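Local coordinates for phosphotriesterase, putative (Deinococcus radiodurans, PDB 4J35), which probably hydrolyses lactones as a two-metal enzyme of the phosphotriesterase family, and here carries engineered changes directed at organophosphate hydrolysis, at residues R80-T94 against E127-V141. The protein carries 7 engineered substitutions. Residues are numbered along the deposited sequence; the frame is centred on the assembly and turned at random.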
loop_
_atom_site.group_PDB
_atom_site.type_symbol
_atom_site.label_atom_id
_atom_site.label_comp_id
_atom_site.label_asym_id
_atom_site.label_seq_id
_atom_site.Cartn_x
_atom_site.Cartn_y
_atom_site.Cartn_z
ATOM N N ARG A 80 -14.894 -6.996 1.650
ATOM C CA ARG A 80 -16.273 -6.495 1.519
ATOM C C ARG A 80 -17.104 -6.764 2.769
ATOM O O ARG A 80 -17.876 -5.904 3.199
ATOM C CB ARG A 80 -16.963 -7.096 0.291
ATOM C CG ARG A 80 -18.390 -6.596 0.076
ATOM C CD ARG A 80 -18.864 -6.858 -1.346
ATOM N NE ARG A 80 -19.016 -8.284 -1.604
ATOM C CZ ARG A 80 -19.407 -8.805 -2.763
ATOM N NH1 ARG A 80 -19.687 -8.024 -3.793
ATOM N NH2 ARG A 80 -19.508 -10.121 -2.887
ATOM N N GLU A 81 -16.926 -7.927 3.384
ATOM C CA GLU A 81 -17.619 -8.210 4.640
ATOM C C GLU A 81 -17.262 -7.201 5.709
ATOM O O GLU A 81 -18.135 -6.751 6.453
ATOM C CB GLU A 81 -17.254 -9.582 5.193
ATOM C CG GLU A 81 -17.784 -10.749 4.438
ATOM C CD GLU A 81 -17.429 -12.052 5.127
ATOM O OE1 GLU A 81 -17.770 -12.219 6.326
ATOM O OE2 GLU A 81 -16.798 -12.902 4.470
ATOM N N VAL A 82 -15.972 -6.887 5.820
ATOM C CA VAL A 82 -15.503 -5.953 6.842
ATOM C C VAL A 82 -16.078 -4.559 6.571
ATOM O O VAL A 82 -16.526 -3.882 7.489
ATOM C CB VAL A 82 -13.959 -5.894 6.868
ATOM C CG1 VAL A 82 -13.476 -4.838 7.841
ATOM C CG2 VAL A 82 -13.385 -7.266 7.231
ATOM N N SER A 83 -16.055 -4.136 5.303
ATOM C CA SER A 83 -16.598 -2.836 4.903
ATOM C C SER A 83 -18.096 -2.711 5.154
ATOM O O SER A 83 -18.560 -1.705 5.693
ATOM C CB SER A 83 -16.325 -2.574 3.407
ATOM O OG SER A 83 -16.790 -1.277 3.032
ATOM N N GLU A 84 -18.850 -3.727 4.749
ATOM C CA GLU A 84 -20.302 -3.724 4.912
ATOM C C GLU A 84 -20.714 -3.818 6.382
ATOM O O GLU A 84 -21.795 -3.359 6.767
ATOM C CB GLU A 84 -20.938 -4.875 4.120
ATOM C CG GLU A 84 -20.873 -4.718 2.597
ATOM C CD GLU A 84 -21.481 -5.905 1.839
ATOM O OE1 GLU A 84 -21.793 -6.931 2.479
ATOM O OE2 GLU A 84 -21.652 -5.805 0.602
ATOM N N ALA A 85 -19.862 -4.401 7.218
ATOM C CA ALA A 85 -20.182 -4.507 8.636
ATOM C C ALA A 85 -19.939 -3.186 9.394
ATOM O O ALA A 85 -20.592 -2.922 10.389
ATOM C CB ALA A 85 -19.393 -5.642 9.268
ATOM N N THR A 86 -19.021 -2.346 8.913
ATOM C CA THR A 86 -18.586 -1.188 9.687
ATOM C C THR A 86 -18.815 0.158 9.030
ATOM O O THR A 86 -18.847 1.183 9.714
ATOM C CB THR A 86 -17.091 -1.279 9.965
ATOM O OG1 THR A 86 -16.387 -1.230 8.720
ATOM C CG2 THR A 86 -16.770 -2.576 10.680
ATOM N N GLY A 87 -18.932 0.164 7.709
ATOM C CA GLY A 87 -19.018 1.397 6.960
ATOM C C GLY A 87 -17.664 1.943 6.558
ATOM O O GLY A 87 -17.597 2.957 5.883
ATOM N N LEU A 88 -16.583 1.288 6.971
ATOM C CA LEU A 88 -15.256 1.683 6.517
ATOM C C LEU A 88 -15.114 1.345 5.023
ATOM O O LEU A 88 -15.408 0.230 4.599
ATOM C CB LEU A 88 -14.170 0.949 7.305
ATOM C CG LEU A 88 -12.729 1.341 6.942
ATOM C CD1 LEU A 88 -12.420 2.697 7.553
ATOM C CD2 LEU A 88 -11.747 0.341 7.375
ATOM N N GLN A 89 -14.683 2.322 4.236
ATOM C CA GLN A 89 -14.463 2.126 2.810
ATOM C C GLN A 89 -13.093 1.490 2.589
ATOM O O GLN A 89 -12.101 1.919 3.188
ATOM C CB GLN A 89 -14.591 3.462 2.068
ATOM C CG GLN A 89 -16.050 3.941 2.050
ATOM C CD GLN A 89 -16.266 5.403 1.658
ATOM O OE1 GLN A 89 -15.396 6.259 1.815
ATOM N NE2 GLN A 89 -17.459 5.687 1.162
ATOM N N ILE A 90 -13.055 0.475 1.727
ATOM C CA ILE A 90 -11.833 -0.291 1.466
ATOM C C ILE A 90 -11.586 -0.425 -0.034
ATOM O O ILE A 90 -12.455 -0.853 -0.793
ATOM C CB ILE A 90 -11.864 -1.676 2.141
ATOM C CG1 ILE A 90 -12.141 -1.515 3.655
ATOM C CG2 ILE A 90 -10.542 -2.405 1.907
ATOM C CD1 ILE A 90 -12.219 -2.859 4.486
ATOM N N LEU A 91 -10.403 -0.029 -0.470
ATOM C CA LEU A 91 -10.007 -0.297 -1.851
ATOM C C LEU A 91 -9.101 -1.514 -1.821
ATOM O O LEU A 91 -8.338 -1.650 -0.888
ATOM C CB LEU A 91 -9.232 0.886 -2.447
ATOM C CG LEU A 91 -9.967 2.139 -2.944
ATOM C CD1 LEU A 91 -10.514 2.961 -1.799
ATOM C CD2 LEU A 91 -9.016 2.973 -3.794
ATOM N N CYS A 92 -9.144 -2.388 -2.830
ATOM C CA CYS A 92 -8.181 -3.480 -2.888
ATOM C C CYS A 92 -7.339 -3.382 -4.136
ATOM O O CYS A 92 -7.635 -2.586 -5.004
ATOM C CB CYS A 92 -8.855 -4.853 -2.793
ATOM S SG CYS A 92 -9.794 -5.371 -4.213
ATOM N N ALA A 93 -6.275 -4.177 -4.157
ATOM C CA ALA A 93 -5.247 -4.112 -5.181
ATOM C C ALA A 93 -5.323 -5.248 -6.183
ATOM O O ALA A 93 -5.832 -6.335 -5.900
ATOM C CB ALA A 93 -3.880 -4.137 -4.518
ATOM N N THR A 94 -4.725 -5.008 -7.358
ATOM C CA THR A 94 -4.359 -6.089 -8.263
ATOM C C THR A 94 -2.852 -6.002 -8.510
ATOM O O THR A 94 -2.330 -4.930 -8.799
ATOM C CB THR A 94 -5.098 -6.008 -9.588
ATOM O OG1 THR A 94 -4.665 -7.073 -10.428
ATOM C CG2 THR A 94 -4.874 -4.657 -10.289
ATOM N N GLU A 127 -9.277 -7.210 -13.600
ATOM C CA GLU A 127 -9.595 -7.047 -12.184
ATOM C C GLU A 127 -9.962 -5.587 -11.850
ATOM O O GLU A 127 -10.743 -5.335 -10.937
ATOM C CB GLU A 127 -8.466 -7.614 -11.303
ATOM C CG GLU A 127 -8.326 -9.129 -11.431
ATOM C CD GLU A 127 -7.338 -9.750 -10.434
ATOM O OE1 GLU A 127 -6.389 -9.054 -10.008
ATOM O OE2 GLU A 127 -7.541 -10.931 -10.076
ATOM N N VAL A 128 -9.422 -4.634 -12.601
ATOM C CA VAL A 128 -9.741 -3.213 -12.420
ATOM C C VAL A 128 -11.102 -2.850 -13.054
ATOM O O VAL A 128 -11.857 -2.026 -12.510
ATOM C CB VAL A 128 -8.647 -2.318 -13.106
ATOM C CG1 VAL A 128 -9.154 -0.900 -13.381
ATOM C CG2 VAL A 128 -7.373 -2.283 -12.268
ATOM N N THR A 129 -11.389 -3.415 -14.227
ATOM C CA THR A 129 -12.564 -2.994 -14.994
ATOM C C THR A 129 -13.783 -3.892 -14.763
ATOM O O THR A 129 -14.906 -3.391 -14.784
ATOM C CB THR A 129 -12.278 -2.874 -16.519
ATOM O OG1 THR A 129 -12.098 -4.172 -17.085
ATOM C CG2 THR A 129 -11.051 -2.028 -16.785
ATOM N N GLU A 130 -13.567 -5.183 -14.482
ATOM C CA GLU A 130 -14.672 -6.158 -14.397
ATOM C C GLU A 130 -14.847 -6.803 -13.041
ATOM O O GLU A 130 -15.953 -6.858 -12.507
ATOM C CB GLU A 130 -14.470 -7.311 -15.373
ATOM C CG GLU A 130 -14.477 -6.929 -16.823
ATOM C CD GLU A 130 -14.260 -8.149 -17.708
ATOM O OE1 GLU A 130 -14.764 -9.246 -17.347
ATOM O OE2 GLU A 130 -13.568 -8.013 -18.745
ATOM N N GLY A 131 -13.773 -7.369 -12.506
ATOM C CA GLY A 131 -13.855 -7.903 -11.166
ATOM C C GLY A 131 -12.846 -8.996 -10.893
ATOM O O GLY A 131 -12.149 -9.475 -11.787
ATOM N N ILE A 132 -12.782 -9.385 -9.630
ATOM C CA ILE A 132 -11.800 -10.344 -9.182
ATOM C C ILE A 132 -12.455 -11.685 -8.907
ATOM O O ILE A 132 -13.424 -11.770 -8.160
ATOM C CB ILE A 132 -11.109 -9.848 -7.900
ATOM C CG1 ILE A 132 -10.403 -8.517 -8.190
ATOM C CG2 ILE A 132 -10.161 -10.919 -7.382
ATOM C CD1 ILE A 132 -10.107 -7.676 -6.990
ATOM N N ALA A 133 -11.919 -12.727 -9.533
ATOM C CA ALA A 133 -12.285 -14.108 -9.225
ATOM C C ALA A 133 -13.778 -14.352 -9.372
ATOM O O ALA A 133 -14.361 -15.120 -8.614
ATOM C CB ALA A 133 -11.812 -14.488 -7.808
ATOM N N GLY A 134 -14.386 -13.684 -10.343
ATOM C CA GLY A 134 -15.784 -13.890 -10.669
ATOM C C GLY A 134 -16.785 -13.217 -9.749
ATOM O O GLY A 134 -17.985 -13.419 -9.901
ATOM N N THR A 135 -16.312 -12.406 -8.806
ATOM C CA THR A 135 -17.194 -11.846 -7.773
ATOM C C THR A 135 -17.833 -10.513 -8.121
ATOM O O THR A 135 -18.814 -10.116 -7.494
ATOM C CB THR A 135 -16.448 -11.592 -6.470
ATOM O OG1 THR A 135 -15.455 -10.585 -6.695
ATOM C CG2 THR A 135 -15.796 -12.861 -5.961
ATOM N N GLY A 136 -17.267 -9.805 -9.089
ATOM C CA GLY A 136 -17.743 -8.472 -9.397
ATOM C C GLY A 136 -17.117 -7.417 -8.508
ATOM O O GLY A 136 -17.410 -6.228 -8.623
ATOM N N ILE A 137 -16.257 -7.836 -7.588
ATOM C CA ILE A 137 -15.526 -6.871 -6.783
ATOM C C ILE A 137 -14.306 -6.420 -7.575
ATOM O O ILE A 137 -13.473 -7.248 -7.944
ATOM C CB ILE A 137 -15.078 -7.482 -5.463
ATOM C CG1 ILE A 137 -16.288 -8.075 -4.742
ATOM C CG2 ILE A 137 -14.393 -6.438 -4.608
ATOM C CD1 ILE A 137 -15.954 -8.720 -3.433
ATOM N N ARG A 138 -14.193 -5.120 -7.832
ATOM C CA ARG A 138 -13.086 -4.617 -8.630
ATOM C C ARG A 138 -11.928 -4.073 -7.791
ATOM O O ARG A 138 -12.137 -3.508 -6.718
ATOM C CB ARG A 138 -13.585 -3.558 -9.615
ATOM C CG ARG A 138 -14.514 -4.156 -10.685
ATOM C CD ARG A 138 -15.471 -3.089 -11.237
ATOM N NE ARG A 138 -14.755 -2.033 -11.951
ATOM C CZ ARG A 138 -15.277 -0.853 -12.278
ATOM N NH1 ARG A 138 -16.522 -0.556 -11.931
ATOM N NH2 ARG A 138 -14.546 0.033 -12.940
ATOM N N ALA A 139 -10.705 -4.269 -8.292
ATOM C CA ALA A 139 -9.525 -3.653 -7.695
ATOM C C ALA A 139 -9.552 -2.152 -7.959
ATOM O O ALA A 139 -9.910 -1.722 -9.046
ATOM C CB ALA A 139 -8.258 -4.268 -8.259
ATOM N N GLY A 140 -9.153 -1.361 -6.971
ATOM C CA GLY A 140 -9.171 0.097 -7.095
ATOM C C GLY A 140 -7.788 0.698 -7.240
ATOM O O GLY A 140 -7.640 1.904 -7.500
ATOM N N VAL A 141 -6.770 -0.155 -7.070
ATOM C CA VAL A 141 -5.385 0.238 -7.258
ATOM C C VAL A 141 -4.643 -0.931 -7.859
ATOM O O VAL A 141 -5.040 -2.096 -7.673
ATOM C CB VAL A 141 -4.703 0.683 -5.926
ATOM C CG1 VAL A 141 -5.538 1.722 -5.190
ATOM C CG2 VAL A 141 -4.461 -0.483 -5.010
HETATM O O HOH W 1 -11.616 -2.106 -4.575
#
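Ile137 sets its CD1 methyl over the centre of one face of the Arg80 guanidinium, 3.5 Å from CZ, while Ile137 CG1 lies near NH1. With CG anti to the backbone N (chi1 -179°) and a bend at chi3, the arginine side chain leads away from helix 76-86 and lays the flat face of its guanidinium against the aliphatic end of Ile137. The other flat group, the Arg138 guanidinium, works within its own segment: its edge meets Val128, and NE donates to Val128 O, which lies close to the guanidinium plane although the donor sits well off the carbonyl plane. This ties Arg138 back to the end of helix 116-129.

Deeper in, the sulfur of Cys92 rests against Ile132 CD1 at 3.6 Å, and a water bridges Cys92 N and Arg138 O. The backbones then meet directly. Gly140 N donates to Cys92 O (2.8 Å), to which Val141 N adds a weak bond, and Thr94 N returns a bond to Val141 O at 2.9 Å, in the carbonyl plane. Leu91 CD2 packs against Val141 CG1, the side chains crossing at about a right angle. At the far end Thr94 OG1 gives its proton to the anti lone pair of Glu127 OE1 (2.7 Å); OE1 also forms a salt bridge with Arg74 and accepts a hydrogen bond from Asn70, and these three partners probably hold its position.

Ala93 and Val141 form a single parallel bridge, two residues before the metal ligand Lys143, and Ala93 CB packs on Val141 CG2. Such pairing, with metal ligands His23 and His21 nearby, is consistent with the TIM barrel of the phosphotriesterase family.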